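Local coordinates for putative peptidyl-arginine deiminase family protein (Campylobacter jejuni subsp. jejuni serotype O:2, PDB 6B10) that probably acts as an agmatine deiminase, hydrolysing agmatine to N-carbamoylputrescine for polyamine biosynthesis, at residues G155-S161 against L188-L194. Residues are numbered along the deposited sequence; the frame is centred on the assembly and turned at random.
Sequences GVMLTSS and LKQIIWL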
loop_
_atom_site.group_PDB
_atom_site.type_symbol
_atom_site.label_atom_id
_atom_site.label_comp_id
_atom_site.label_asym_id
_atom_site.label_seq_id
_atom_site.Cartn_x
_atom_site.Cartn_y
_atom_site.Cartn_z
ATOM N N GLY A 155 17.023 -5.221 2.493
ATOM C CA GLY A 155 17.013 -5.551 3.907
ATOM C C GLY A 155 16.585 -4.422 4.821
ATOM O O GLY A 155 16.608 -4.576 6.046
ATOM N N VAL A 156 16.188 -3.290 4.251
ATOM C CA VAL A 156 15.746 -2.168 5.058
ATOM C C VAL A 156 14.227 -2.050 4.993
ATOM O O VAL A 156 13.628 -2.217 3.923
ATOM C CB VAL A 156 16.401 -0.841 4.611
ATOM C CG1 VAL A 156 16.067 0.274 5.589
ATOM C CG2 VAL A 156 17.914 -0.992 4.506
ATOM N N MET A 157 13.614 -1.753 6.136
ATOM C CA MET A 157 12.175 -1.521 6.206
ATOM C C MET A 157 11.886 -0.206 6.908
ATOM O O MET A 157 12.543 0.149 7.880
ATOM C CB MET A 157 11.459 -2.656 6.945
ATOM C CG MET A 157 9.939 -2.509 6.966
ATOM S SD MET A 157 9.106 -3.801 7.905
ATOM C CE MET A 157 9.385 -3.219 9.574
ATOM N N LEU A 158 10.868 0.487 6.418
ATOM C CA LEU A 158 10.448 1.769 6.935
ATOM C C LEU A 158 9.115 1.551 7.645
ATOM O O LEU A 158 8.262 0.808 7.161
ATOM C CB LEU A 158 10.299 2.728 5.751
ATOM C CG LEU A 158 10.314 4.242 5.879
ATOM C CD1 LEU A 158 11.521 4.739 6.654
ATOM C CD2 LEU A 158 10.276 4.858 4.482
ATOM N N THR A 159 8.949 2.160 8.813
ATOM C CA THR A 159 7.702 2.028 9.569
ATOM C C THR A 159 7.560 3.168 10.575
ATOM O O THR A 159 8.519 3.884 10.849
ATOM C CB THR A 159 7.617 0.661 10.295
ATOM O OG1 THR A 159 6.289 0.451 10.794
ATOM C CG2 THR A 159 8.615 0.577 11.443
ATOM N N SER A 160 6.358 3.334 11.110
ATOM C CA SER A 160 6.099 4.357 12.118
ATOM C C SER A 160 6.006 3.740 13.508
ATOM O O SER A 160 5.318 2.737 13.705
ATOM C CB SER A 160 4.808 5.107 11.796
ATOM O OG SER A 160 4.435 5.951 12.874
ATOM N N SER A 161 6.692 4.359 14.467
ATOM C CA SER A 161 6.627 3.953 15.874
ATOM C C SER A 161 5.204 3.957 16.435
ATOM O O SER A 161 4.881 3.176 17.328
ATOM C CB SER A 161 7.499 4.879 16.721
ATOM O OG SER A 161 8.851 4.806 16.309
ATOM N N LEU A 188 15.398 -8.898 7.608
ATOM C CA LEU A 188 15.877 -7.520 7.510
ATOM C C LEU A 188 17.201 -7.314 8.236
ATOM O O LEU A 188 17.485 -7.994 9.212
ATOM C CB LEU A 188 14.827 -6.571 8.088
ATOM C CG LEU A 188 13.440 -6.681 7.464
ATOM C CD1 LEU A 188 12.415 -5.951 8.310
ATOM C CD2 LEU A 188 13.460 -6.133 6.050
ATOM N N LYS A 189 18.003 -6.372 7.748
ATOM C CA LYS A 189 19.177 -5.916 8.479
ATOM C C LYS A 189 18.905 -4.613 9.237
ATOM O O LYS A 189 19.629 -4.291 10.166
ATOM C CB LYS A 189 20.388 -5.769 7.553
ATOM C CG LYS A 189 20.338 -4.607 6.572
ATOM C CD LYS A 189 21.376 -4.820 5.479
ATOM C CE LYS A 189 21.479 -3.629 4.542
ATOM N NZ LYS A 189 22.170 -4.010 3.277
ATOM N N GLN A 190 17.851 -3.884 8.869
ATOM C CA GLN A 190 17.586 -2.580 9.466
ATOM C C GLN A 190 16.108 -2.198 9.412
ATOM O O GLN A 190 15.433 -2.425 8.406
ATOM C CB GLN A 190 18.422 -1.514 8.750
ATOM C CG GLN A 190 18.132 -0.083 9.174
ATOM C CD GLN A 190 19.031 0.935 8.481
ATOM O OE1 GLN A 190 19.727 0.625 7.511
ATOM N NE2 GLN A 190 19.010 2.161 8.975
ATOM N N ILE A 191 15.619 -1.610 10.499
ATOM C CA ILE A 191 14.300 -0.987 10.528
ATOM C C ILE A 191 14.445 0.474 10.916
ATOM O O ILE A 191 15.052 0.796 11.937
ATOM C CB ILE A 191 13.350 -1.665 11.531
ATOM C CG1 ILE A 191 13.090 -3.114 11.103
ATOM C CG2 ILE A 191 12.043 -0.889 11.625
ATOM C CD1 ILE A 191 12.248 -3.916 12.069
ATOM N N ILE A 192 13.879 1.348 10.093
ATOM C CA ILE A 192 13.821 2.772 10.375
ATOM C C ILE A 192 12.467 3.047 11.021
ATOM O O ILE A 192 11.417 2.912 10.379
ATOM C CB ILE A 192 13.995 3.598 9.092
ATOM C CG1 ILE A 192 15.379 3.333 8.498
ATOM C CG2 ILE A 192 13.828 5.084 9.370
ATOM C CD1 ILE A 192 15.532 3.764 7.061
ATOM N N TRP A 193 12.507 3.395 12.304
ATOM C CA TRP A 193 11.321 3.702 13.079
ATOM C C TRP A 193 11.104 5.205 13.081
ATOM O O TRP A 193 11.842 5.931 13.740
ATOM C CB TRP A 193 11.505 3.219 14.520
ATOM C CG TRP A 193 11.556 1.728 14.686
ATOM C CD1 TRP A 193 12.668 0.926 14.647
ATOM C CD2 TRP A 193 10.447 0.863 14.945
ATOM N NE1 TRP A 193 12.309 -0.391 14.858
ATOM C CE2 TRP A 193 10.951 -0.453 15.040
ATOM C CE3 TRP A 193 9.074 1.073 15.105
ATOM C CZ2 TRP A 193 10.129 -1.550 15.291
ATOM C CZ3 TRP A 193 8.255 -0.018 15.346
ATOM C CH2 TRP A 193 8.786 -1.314 15.440
ATOM N N LEU A 194 10.104 5.680 12.344
ATOM C CA LEU A 194 9.818 7.114 12.291
ATOM C C LEU A 194 8.896 7.558 13.427
ATOM O O LEU A 194 7.788 7.043 13.570
ATOM C CB LEU A 194 9.185 7.506 10.956
ATOM C CG LEU A 194 10.078 7.569 9.723
ATOM C CD1 LEU A 194 9.235 8.058 8.558
ATOM C CD2 LEU A 194 11.284 8.476 9.915
#
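How side-chain rotamers pack the two faces of a pair of parallel strands is well illustrated by residues 156-160 and 190-194. The backbones lie in parallel register: Met157 N donates to Gln190 O (3.0 Å) and Met157 O accepts from Ile192 N (2.8 Å), a pattern that Thr159 repeats with Ile192 O and Leu194 N. On one face, Thr159 adopts the t rotamer, which lays its CG2 over the Trp193 indole, 4.0 Å from the centroid of the six-membered ring, as a CH-pi contact. Thr159 OG1 is hydrogen-bonded to Ser148 O. Met157, extended through chi2 and then turned p at chi3, brings CE to 3.9 Å from Ile191 CD1. Helices 161-167 and 175-186 connect the strands and cover this face, completing a beta-alpha-beta crossover; with antiparallel strand 149-151 it gives the beta-beta-alpha-beta module recurring in the propeller of guanidino-modifying enzymes. Asp179 of the second helix accepts from Trp193 NE1, and Lys175 adds a cation-pi contact. On the opposite face, Ile192 in its mt rotamer sits between two partners: its CD1 meets Val156 CG1 at 3.8 Å, its CG2 meets Leu158 CD1 at 3.6 Å. Where the first strand gives way to helix 161-167, Ser160 OG N-caps the helix by accepting from His162 N.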